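Local coordinates for uncharacterized protein (Burkholderia thailandensis, PDB 6AR7) that is of unknown function but belongs to the LprI family, whose name suggests a possible role in inhibiting lysozyme, at residues Q47-A52 / M116-V121; Q55-V60 / R84-W89; Q65-T70 / D133-P138; R77-S82 / L126-A131. All coordinates share one frame; numbering follows the deposited sequence. Where two conformers were deposited one is given.

Contact 1 of 4, residues Q47-A52 / M116-V121; sequences QCMDEA and MRLQPV
Leu118 reaches from helix 107-136 onto the flank of helix 42-70, where it meets the backbone of Met49 and the methyl of Ala52. This is a near-parallel pair in an all-helical bundle: the two short segments run in the same general direction, 24° apart, with their axes 9.2 Å from each other at closest approach. Leu118 has CG anti to the backbone N, which throws both methyls across the gap. CD1 is the busier branch. It rests against the backbone, 4.0 Å from C of Ala52 and 4.1 Å from the carbonyl O of Met49, and lies 4.1 Å from CB of Ala52. CD2 has a looser neighbour in Met49, a selenomethionine: CB and the terminal methyl CE of Met49 each approach CD2 of Leu118 at 4.4 Å, while the selenium stands farther off. Met30 of helix 25-34 packs on both Ala52 and Leu118, and Cys48 is tied to Cys33 by a disulfide; the N-terminal helix is thus fastened to the same stretch of helix 42-70. Beside this apolar patch, Arg117, next to Leu118 in sequence, reaches Asp50. The arginine chain bends at chi3 and brings its end to the carboxylate, which also forms a salt bridge with Arg53. Both Asp50 and Arg117 have a second conformer, so their bond may not always be made. In the conformers given, the carboxylate and guanidinium planes are turned 46° apart, yet NH2 of Arg117 reaches OD1 of Asp50 at 2.7 Å, on the syn lone pair, with an N-H...O angle of 162°.

Contact 2 of 4, residues Q55-V60 / R84-W89; sequences QWQGEV and RRWLAW
The six-membered end of the Trp86 indole is what crosses from helix 73-101 to helix 42-70, and within 55-60 it meets Val60 and Gln57. The Val60 side is apolar, and both of its partners are buried. Trp86 has CG anti to its backbone N (chi1 -174°), carrying the ring toward helix 42-70, and CZ3 comes to 4.2 Å from CG1 of Val60. That methyl approaches the ring obliquely. Val60 also touches Ala125, so the valine is shared between two neighbouring helices. The backbones stay well apart: the nearest CA atoms, those of Val60 and Leu87, are 11.0 Å from each other, so long side chains have to bridge the gap. This packing of a tryptophan between helices joins the first two long helices of the all-helical bundle, which follow each other in the chain. The indole also meets Phe193 of helix 180-197 edge-to-face and Arg124 in a cation-pi pair. Gln57, by contrast, is partly exposed, and the approach it makes is as loose as the valine's. It bends at chi2 (59°) and turns its amide to the rim of the indole, where OE1 lies in the ring plane, 3.9 Å from CH2 and only a little farther from CZ3. The amide and ring planes are 33° apart, and the glutamine and the tryptophan reach toward each other's helix side by side. No hydrogen bond links them; NE2 of Gln57 makes a weak one to Asp61, one turn further along its own helix.

Contact 3 of 4, residues Q65-T70 / D133-P138; sequences QRLVKT and DRYAQP
Arg66 and Asp133 grip each other at the surface, while Leu67 and Tyr135 pack just beneath them. The arginine presents its guanidinium end-on, and both NH1 and NH2 close on a single oxygen, OD1 of Asp133, at 2.9 and 3.1 Å. That oxygen lies at the edge of the guanidinium, close to its plane, but the carboxylate plane is turned 38° from it. NH1 meets OD1 nearly in line with its C-O bond, whereas NH2 comes in on the syn side, out of the carboxylate plane. Deeper in, CD2 of Leu67 reaches the edge of the tyrosine ring, 3.9 Å from CE2. These pairs join the C-terminal ends of helix 42-70 and helix 107-136, at one end of the helical bundle. Thr70 adds its OG1, 4.1 Å from CB of Tyr135. Its hydroxyl is folded back between the backbone N and carbonyl carbon (chi1 66°) and bonds to the carbonyl O of Arg66, which also accepts from the backbone N of Thr70. Farther out, Tyr135 OH is hydrogen-bonded to NE1 of Trp79 on helix 73-101, and Ala75 of that helix touches the same tyrosine.

Contact 4 of 4, residues R77-S82 / L126-A131; sequences RGWQES and LALRGA
Trp79 spans the gap between helix 73-101 and helix 107-136 and lays its indole against Leu128 and Ala131. The two short segments form an antiparallel pair in the helical bundle, 176° between their directions, with axes no nearer than 12.7 Å; a large side chain does the joining. From CB, which points at the partner helix, the chain sets CG anti to the carbonyl carbon (chi1 -81°), and the ring then spreads over the other helix. CG packs against CD2 of Leu67 on helix 42-70. On the pyrrole side, NE1 has Tyr135, farther along helix 107-136, as its polar partner. On the benzene side, CE3 meets CD2 of Leu128 at 3.7 Å and CZ3 lies almost as near to that same methyl, with the leucine and tryptophan side chains lying alongside and pointing opposite ways. At the tip, CH2 comes to 4.2 Å from the carbonyl O of Ala127. About one turn further along helix 73-101, OG of Ser82 donates to the carbonyl O of Trp79, and the same hydroxyl is also hydrogen-bonded to Arg124. The closest approach is made by Ala131: its CB stands 3.3 Å above one face of the indole, offset toward the rim, and lies 3.5 Å from CZ2.

Contacts 1 and 3 pin helix 42-70 to helix 107-136 at two places whose centres are about 26 Å apart, and both pair an apolar patch with an arginine-aspartate salt bridge. Contact 3 is the more superficial, with three of its five touching residues exposed; contact 1 has none. Contacts 2 and 4 are buried and have no hydrogen bond across them: in each a tryptophan of helix 73-101 reaches out, to helix 42-70 in contact 2 and to helix 107-136 in contact 4. The three helices are therefore joined pairwise. Neighbouring contacts also touch: Val121 packs on Gln57 between contacts 1 and 2, and Glu59 and Arg129 form a salt bridge between contacts 2 and 4.

Contact 1 of 4, residues Q47-A52 / M116-V121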
# COMPACT_ATOMS: atom_id res chain seq x y z
N GLN A 47 9.90 1.51 17.18
CA GLN A 47 9.86 2.96 17.16
C GLN A 47 10.64 3.52 15.97
O GLN A 47 10.21 4.50 15.35
CB GLN A 47 10.40 3.54 18.47
CG GLN A 47 10.14 5.03 18.60
CD GLN A 47 10.78 5.64 19.84
OE1 GLN A 47 11.15 4.94 20.78
NE2 GLN A 47 10.92 6.96 19.84
N CYS A 48 11.80 2.93 15.65
CA CYS A 48 12.50 3.38 14.45
C CYS A 48 11.60 3.23 13.22
O CYS A 48 11.53 4.14 12.38
CB CYS A 48 13.78 2.60 14.24
SG CYS A 48 15.13 2.92 15.41
N MSE A 49 10.88 2.11 13.12
CA MSE A 49 10.05 1.87 11.96
C MSE A 49 8.88 2.82 11.94
O MSE A 49 8.50 3.31 10.88
CB MSE A 49 9.57 0.41 11.94
CG MSE A 49 10.74 -0.54 11.96
SE MSE A 49 10.23 -2.43 12.39
CE MSE A 49 9.24 -2.59 10.74
N ASP A 50 8.31 3.08 13.13
CA ASP A 50 7.20 4.02 13.20
C ASP A 50 7.65 5.43 12.81
O ASP A 50 6.90 6.17 12.16
CB ASP A 50 6.57 4.00 14.60
CG ASP A 50 5.75 2.73 14.87
OD1 ASP A 50 5.34 2.04 13.91
OD2 ASP A 50 5.51 2.42 16.06
N GLU A 51 8.86 5.82 13.20
CA GLU A 51 9.37 7.14 12.80
C GLU A 51 9.58 7.21 11.29
O GLU A 51 9.27 8.22 10.65
CB GLU A 51 10.68 7.44 13.55
CG GLU A 51 10.46 7.88 15.00
CD GLU A 51 11.69 7.71 15.87
OE1 GLU A 51 12.72 7.23 15.36
OE2 GLU A 51 11.62 8.05 17.07
N ALA A 52 10.09 6.12 10.69
CA ALA A 52 10.24 6.06 9.24
C ALA A 52 8.89 6.16 8.55
O ALA A 52 8.73 6.86 7.54
CB ALA A 52 10.95 4.76 8.86
N MSE A 116 4.16 -4.14 8.28
CA MSE A 116 2.87 -4.04 7.58
C MSE A 116 2.37 -2.61 7.48
O MSE A 116 1.76 -2.23 6.49
CB MSE A 116 1.79 -4.85 8.31
CG MSE A 116 1.82 -6.35 8.13
SE MSE A 116 0.10 -6.90 7.40
CE MSE A 116 0.45 -6.13 5.66
N ARG A 117 2.58 -1.85 8.55
CA ARG A 117 2.12 -0.46 8.59
C ARG A 117 3.05 0.47 7.82
O ARG A 117 2.59 1.46 7.25
CB ARG A 117 2.03 0.05 10.04
CG ARG A 117 1.20 -0.80 10.99
CD ARG A 117 0.95 -0.06 12.32
NE ARG A 117 2.16 0.31 13.07
CZ ARG A 117 2.74 -0.45 14.00
NH1 ARG A 117 2.21 -1.63 14.31
NH2 ARG A 117 3.83 -0.04 14.63
N LEU A 118 4.34 0.15 7.79
CA LEU A 118 5.34 1.00 7.15
C LEU A 118 5.30 0.91 5.62
O LEU A 118 5.22 1.93 4.94
CB LEU A 118 6.73 0.60 7.66
CG LEU A 118 7.99 1.06 6.91
CD1 LEU A 118 8.05 2.61 6.89
CD2 LEU A 118 9.27 0.47 7.57
N GLN A 119 5.38 -0.30 5.07
CA GLN A 119 5.62 -0.46 3.64
C GLN A 119 4.56 0.18 2.74
O GLN A 119 4.93 0.69 1.67
CB GLN A 119 5.79 -1.94 3.29
CG GLN A 119 6.97 -2.63 3.98
CD GLN A 119 8.29 -1.87 3.82
OE1 GLN A 119 8.53 -1.25 2.78
NE2 GLN A 119 9.15 -1.95 4.83
N PRO A 120 3.25 0.14 3.05
CA PRO A 120 2.28 0.75 2.13
C PRO A 120 2.41 2.26 2.06
O PRO A 120 2.05 2.84 1.04
CB PRO A 120 0.91 0.33 2.70
CG PRO A 120 1.19 -0.82 3.59
CD PRO A 120 2.59 -0.65 4.10
N VAL A 121 2.84 2.89 3.15
CA VAL A 121 3.03 4.34 3.13
C VAL A 121 4.22 4.68 2.25
O VAL A 121 4.13 5.53 1.37
CB VAL A 121 3.21 4.87 4.57
CG1 VAL A 121 3.30 6.41 4.59
CG2 VAL A 121 2.05 4.41 5.42

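Contact 2 of 4, residues Q55-V60 / R84-W89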
# COMPACT_ATOMS: atom_id res chain seq x y z
N GLN A 55 7.69 9.69 8.50
CA GLN A 55 8.42 10.48 7.51
C GLN A 55 7.95 10.15 6.10
O GLN A 55 7.73 11.06 5.30
CB GLN A 55 9.92 10.24 7.69
CG GLN A 55 10.44 10.89 8.99
CD GLN A 55 11.80 10.42 9.39
OE1 GLN A 55 12.64 10.14 8.54
NE2 GLN A 55 12.05 10.35 10.69
N TRP A 56 7.72 8.86 5.81
CA TRP A 56 7.15 8.51 4.51
C TRP A 56 5.77 9.12 4.31
O TRP A 56 5.42 9.49 3.19
CB TRP A 56 7.08 6.99 4.34
CG TRP A 56 8.38 6.44 3.94
CD1 TRP A 56 9.19 5.62 4.68
CD2 TRP A 56 9.10 6.71 2.72
NE1 TRP A 56 10.35 5.35 3.98
CE2 TRP A 56 10.32 6.01 2.78
CE3 TRP A 56 8.81 7.47 1.58
CZ2 TRP A 56 11.24 6.02 1.75
CZ3 TRP A 56 9.73 7.49 0.55
CH2 TRP A 56 10.93 6.77 0.64
N GLN A 57 4.97 9.23 5.37
CA GLN A 57 3.67 9.86 5.22
C GLN A 57 3.83 11.34 4.86
O GLN A 57 3.05 11.89 4.07
CB GLN A 57 2.85 9.67 6.49
CG GLN A 57 1.46 10.34 6.45
CD GLN A 57 0.60 9.83 5.31
OE1 GLN A 57 0.38 8.62 5.18
NE2 GLN A 57 0.10 10.74 4.47
N GLY A 58 4.85 12.00 5.39
CA GLY A 58 5.13 13.35 4.95
C GLY A 58 5.49 13.41 3.48
O GLY A 58 5.13 14.37 2.78
N GLU A 59 6.19 12.39 2.98
CA GLU A 59 6.53 12.39 1.56
C GLU A 59 5.31 12.09 0.69
O GLU A 59 5.22 12.59 -0.43
CB GLU A 59 7.66 11.40 1.28
CG GLU A 59 8.97 11.84 1.92
CD GLU A 59 9.36 13.25 1.49
OE1 GLU A 59 9.59 13.45 0.28
OE2 GLU A 59 9.41 14.16 2.36
N VAL A 60 4.38 11.29 1.21
CA VAL A 60 3.11 11.10 0.51
C VAL A 60 2.42 12.45 0.33
O VAL A 60 2.02 12.82 -0.78
CB VAL A 60 2.20 10.14 1.30
CG1 VAL A 60 0.78 10.18 0.76
CG2 VAL A 60 2.75 8.70 1.26
N ARG A 84 -8.19 10.03 -2.48
CA ARG A 84 -9.36 9.86 -1.64
C ARG A 84 -9.62 8.37 -1.38
O ARG A 84 -9.94 7.97 -0.26
CB ARG A 84 -10.57 10.51 -2.32
CG ARG A 84 -10.75 12.02 -2.05
CD ARG A 84 -12.07 12.57 -2.63
NE ARG A 84 -12.22 12.41 -4.09
CZ ARG A 84 -11.83 13.31 -5.00
NH1 ARG A 84 -11.27 14.45 -4.62
NH2 ARG A 84 -12.01 13.06 -6.29
N ARG A 85 -9.46 7.54 -2.42
CA ARG A 85 -9.69 6.11 -2.28
C ARG A 85 -8.58 5.46 -1.47
O ARG A 85 -8.83 4.53 -0.69
CB ARG A 85 -9.78 5.45 -3.65
CG ARG A 85 -10.95 5.94 -4.52
CD ARG A 85 -12.29 5.58 -3.92
NE ARG A 85 -13.40 5.90 -4.83
CZ ARG A 85 -14.67 5.59 -4.60
NH1 ARG A 85 -15.00 4.93 -3.50
NH2 ARG A 85 -15.61 5.93 -5.48
N TRP A 86 -7.35 5.94 -1.63
CA TRP A 86 -6.24 5.37 -0.86
C TRP A 86 -6.45 5.60 0.63
O TRP A 86 -6.28 4.69 1.45
CB TRP A 86 -4.93 5.98 -1.32
CG TRP A 86 -3.75 5.35 -0.68
CD1 TRP A 86 -3.22 4.13 -0.98
CD2 TRP A 86 -2.94 5.90 0.37
NE1 TRP A 86 -2.13 3.89 -0.18
CE2 TRP A 86 -1.93 4.96 0.66
CE3 TRP A 86 -2.97 7.10 1.09
CZ2 TRP A 86 -0.96 5.17 1.63
CZ3 TRP A 86 -1.99 7.32 2.07
CH2 TRP A 86 -1.01 6.36 2.33
N LEU A 87 -6.81 6.83 0.99
CA LEU A 87 -7.02 7.17 2.39
C LEU A 87 -8.14 6.34 3.01
O LEU A 87 -8.03 5.89 4.15
CB LEU A 87 -7.31 8.66 2.53
CG LEU A 87 -6.09 9.53 2.25
CD1 LEU A 87 -6.50 11.00 2.13
CD2 LEU A 87 -5.08 9.33 3.37
N ALA A 88 -9.25 6.16 2.28
CA ALA A 88 -10.34 5.36 2.81
C ALA A 88 -9.92 3.91 3.00
O ALA A 88 -10.29 3.27 3.99
CB ALA A 88 -11.58 5.44 1.91
N TRP A 89 -9.15 3.36 2.06
CA TRP A 89 -8.66 2.00 2.23
C TRP A 89 -7.75 1.91 3.46
O TRP A 89 -7.93 1.02 4.30
CB TRP A 89 -7.92 1.53 0.97
CG TRP A 89 -7.09 0.30 1.24
CD1 TRP A 89 -7.48 -0.83 1.88
CD2 TRP A 89 -5.72 0.10 0.86
NE1 TRP A 89 -6.44 -1.72 1.95
CE2 TRP A 89 -5.35 -1.18 1.34
CE3 TRP A 89 -4.76 0.88 0.20
CZ2 TRP A 89 -4.06 -1.70 1.15
CZ3 TRP A 89 -3.49 0.36 0.01
CH2 TRP A 89 -3.15 -0.92 0.48

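Contact 3 of 4, residues Q65-T70 / D133-P138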
# COMPACT_ATOMS: atom_id res chain seq x y z
N GLN A 65 1.09 16.89 -3.22
CA GLN A 65 0.90 18.32 -3.47
C GLN A 65 1.61 18.76 -4.75
O GLN A 65 1.02 19.50 -5.55
CB GLN A 65 1.38 19.13 -2.27
CG GLN A 65 0.42 19.09 -1.08
CD GLN A 65 -1.03 19.37 -1.47
OE1 GLN A 65 -1.31 20.25 -2.29
NE2 GLN A 65 -1.97 18.64 -0.86
N ARG A 66 2.85 18.32 -4.98
CA ARG A 66 3.51 18.59 -6.26
C ARG A 66 2.66 18.11 -7.43
O ARG A 66 2.49 18.81 -8.43
CB ARG A 66 4.87 17.92 -6.31
CG ARG A 66 6.03 18.72 -5.79
CD ARG A 66 7.25 18.24 -6.53
NE ARG A 66 7.56 16.86 -6.18
CZ ARG A 66 8.02 15.96 -7.04
NH1 ARG A 66 8.19 16.28 -8.32
NH2 ARG A 66 8.28 14.72 -6.62
N LEU A 67 2.14 16.88 -7.31
CA LEU A 67 1.37 16.28 -8.40
C LEU A 67 0.15 17.12 -8.73
O LEU A 67 -0.14 17.37 -9.91
CB LEU A 67 0.95 14.87 -8.00
CG LEU A 67 0.60 13.87 -9.11
CD1 LEU A 67 0.62 12.47 -8.55
CD2 LEU A 67 -0.77 14.18 -9.66
N VAL A 68 -0.58 17.58 -7.71
CA VAL A 68 -1.79 18.36 -7.94
C VAL A 68 -1.43 19.68 -8.62
O VAL A 68 -2.19 20.18 -9.46
CB VAL A 68 -2.53 18.58 -6.61
CG1 VAL A 68 -3.61 19.65 -6.74
CG2 VAL A 68 -3.13 17.28 -6.11
N LYS A 69 -0.26 20.25 -8.30
CA LYS A 69 0.12 21.53 -8.88
C LYS A 69 0.67 21.39 -10.30
O LYS A 69 0.59 22.34 -11.08
CB LYS A 69 1.12 22.25 -7.98
N THR A 70 1.26 20.24 -10.65
CA THR A 70 1.90 20.12 -11.95
C THR A 70 1.16 19.27 -12.97
O THR A 70 1.43 19.40 -14.17
CB THR A 70 3.33 19.56 -11.80
OG1 THR A 70 3.28 18.21 -11.33
CG2 THR A 70 4.14 20.43 -10.85
N ASP A 133 7.11 13.36 -10.95
CA ASP A 133 8.33 13.57 -11.72
C ASP A 133 8.06 13.45 -13.21
O ASP A 133 8.60 14.22 -14.01
CB ASP A 133 9.41 12.58 -11.30
CG ASP A 133 9.94 12.84 -9.90
OD1 ASP A 133 9.55 13.87 -9.31
OD2 ASP A 133 10.73 12.02 -9.39
N ARG A 134 7.22 12.50 -13.60
CA ARG A 134 6.93 12.31 -15.01
C ARG A 134 6.11 13.47 -15.57
O ARG A 134 6.34 13.91 -16.71
CB ARG A 134 6.22 10.98 -15.22
CG ARG A 134 6.16 10.51 -16.66
CD ARG A 134 6.11 8.99 -16.74
NE ARG A 134 6.14 8.36 -15.42
CZ ARG A 134 5.06 7.99 -14.74
NH1 ARG A 134 5.18 7.42 -13.54
NH2 ARG A 134 3.85 8.21 -15.24
N TYR A 135 5.17 14.00 -14.79
CA TYR A 135 4.40 15.15 -15.24
C TYR A 135 5.22 16.44 -15.27
O TYR A 135 4.84 17.38 -15.96
CB TYR A 135 3.17 15.38 -14.34
CG TYR A 135 2.16 14.26 -14.34
CD1 TYR A 135 1.98 13.44 -15.45
CD2 TYR A 135 1.39 14.02 -13.21
CE1 TYR A 135 1.04 12.42 -15.44
CE2 TYR A 135 0.46 13.00 -13.19
CZ TYR A 135 0.28 12.20 -14.31
OH TYR A 135 -0.65 11.18 -14.27
N ALA A 136 6.33 16.50 -14.53
CA ALA A 136 7.08 17.74 -14.40
C ALA A 136 7.95 18.05 -15.60
O ALA A 136 8.30 19.22 -15.81
CB ALA A 136 7.95 17.70 -13.14
N GLN A 137 8.34 17.05 -16.37
CA GLN A 137 9.23 17.23 -17.51
C GLN A 137 8.45 17.54 -18.78
O GLN A 137 7.23 17.35 -18.86
CB GLN A 137 10.10 15.98 -17.66
CG GLN A 137 9.31 14.71 -17.76
CD GLN A 137 10.20 13.50 -17.73
OE1 GLN A 137 11.21 13.48 -17.04
NE2 GLN A 137 9.83 12.47 -18.48
N PRO A 138 9.12 18.06 -19.81
CA PRO A 138 8.43 18.32 -21.08
C PRO A 138 7.87 17.05 -21.70
O PRO A 138 8.51 16.00 -21.71
CB PRO A 138 9.53 18.93 -21.96
CG PRO A 138 10.50 19.51 -21.00
CD PRO A 138 10.50 18.58 -19.82

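Contact 4 of 4, residues R77-S82 / L126-A131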
# COMPACT_ATOMS: atom_id res chain seq x y z
N ARG A 77 -7.38 15.37 -11.54
CA ARG A 77 -8.62 14.87 -10.96
C ARG A 77 -8.55 13.37 -10.73
O ARG A 77 -9.05 12.86 -9.72
CB ARG A 77 -9.81 15.22 -11.85
CG ARG A 77 -10.13 16.71 -11.87
CD ARG A 77 -11.42 17.00 -12.62
NE ARG A 77 -11.25 16.91 -14.07
CZ ARG A 77 -10.85 17.92 -14.83
NH1 ARG A 77 -10.59 19.10 -14.27
NH2 ARG A 77 -10.72 17.76 -16.14
N GLY A 78 -7.95 12.64 -11.67
CA GLY A 78 -7.77 11.20 -11.50
C GLY A 78 -6.95 10.86 -10.27
O GLY A 78 -7.32 9.98 -9.49
N TRP A 79 -5.82 11.54 -10.08
CA TRP A 79 -4.99 11.26 -8.90
C TRP A 79 -5.69 11.71 -7.63
O TRP A 79 -5.57 11.05 -6.58
CB TRP A 79 -3.61 11.90 -9.04
CG TRP A 79 -2.70 11.08 -9.89
CD1 TRP A 79 -2.46 11.24 -11.22
CD2 TRP A 79 -1.92 9.95 -9.47
NE1 TRP A 79 -1.59 10.27 -11.66
CE2 TRP A 79 -1.23 9.48 -10.60
CE3 TRP A 79 -1.73 9.29 -8.25
CZ2 TRP A 79 -0.38 8.38 -10.55
CZ3 TRP A 79 -0.88 8.20 -8.20
CH2 TRP A 79 -0.21 7.76 -9.35
N GLN A 80 -6.41 12.84 -7.68
CA GLN A 80 -7.16 13.27 -6.51
C GLN A 80 -8.16 12.21 -6.11
O GLN A 80 -8.33 11.93 -4.91
CB GLN A 80 -7.87 14.59 -6.79
CG GLN A 80 -6.92 15.77 -6.89
CD GLN A 80 -7.64 17.05 -7.22
OE1 GLN A 80 -8.59 17.05 -8.00
NE2 GLN A 80 -7.17 18.16 -6.67
N GLU A 81 -8.81 11.60 -7.09
CA GLU A 81 -9.71 10.50 -6.80
C GLU A 81 -8.96 9.32 -6.19
O GLU A 81 -9.41 8.74 -5.19
CB GLU A 81 -10.43 10.07 -8.08
CG GLU A 81 -11.37 8.89 -7.88
CD GLU A 81 -12.53 9.18 -6.94
OE1 GLU A 81 -12.90 10.35 -6.77
OE2 GLU A 81 -13.04 8.21 -6.34
N SER A 82 -7.79 8.99 -6.75
CA SER A 82 -7.02 7.86 -6.22
C SER A 82 -6.62 8.09 -4.77
O SER A 82 -6.66 7.17 -3.95
CB SER A 82 -5.79 7.61 -7.09
OG SER A 82 -4.71 8.44 -6.70
N LEU A 126 6.28 6.60 -3.18
CA LEU A 126 7.10 6.40 -4.37
C LEU A 126 6.27 6.48 -5.64
O LEU A 126 6.74 6.96 -6.67
CB LEU A 126 7.82 5.06 -4.28
CG LEU A 126 8.83 4.91 -3.15
CD1 LEU A 126 9.31 3.46 -3.09
CD2 LEU A 126 9.99 5.88 -3.37
N ALA A 127 5.04 5.97 -5.60
CA ALA A 127 4.15 6.06 -6.75
C ALA A 127 3.78 7.50 -7.06
O ALA A 127 3.78 7.92 -8.22
CB ALA A 127 2.89 5.23 -6.50
N LEU A 128 3.45 8.28 -6.02
CA LEU A 128 3.13 9.68 -6.22
C LEU A 128 4.34 10.43 -6.76
O LEU A 128 4.22 11.26 -7.67
CB LEU A 128 2.65 10.29 -4.91
CG LEU A 128 1.26 9.82 -4.47
CD1 LEU A 128 1.02 10.17 -3.05
CD2 LEU A 128 0.21 10.53 -5.33
N ARG A 129 5.52 10.12 -6.22
CA ARG A 129 6.75 10.76 -6.68
C ARG A 129 7.00 10.45 -8.14
O ARG A 129 7.35 11.35 -8.92
CB ARG A 129 7.94 10.28 -5.87
CG ARG A 129 8.09 10.87 -4.52
CD ARG A 129 9.32 10.23 -3.88
NE ARG A 129 9.66 10.79 -2.59
CZ ARG A 129 10.71 10.40 -1.87
NH1 ARG A 129 11.50 9.46 -2.36
NH2 ARG A 129 10.98 10.98 -0.71
N GLY A 130 6.86 9.18 -8.53
CA GLY A 130 7.09 8.82 -9.92
C GLY A 130 6.18 9.57 -10.87
O GLY A 130 6.61 10.04 -11.92
N ALA A 131 4.90 9.70 -10.51
CA ALA A 131 3.97 10.44 -11.36
C ALA A 131 4.34 11.91 -11.41
O ALA A 131 4.42 12.50 -12.49
CB ALA A 131 2.54 10.26 -10.87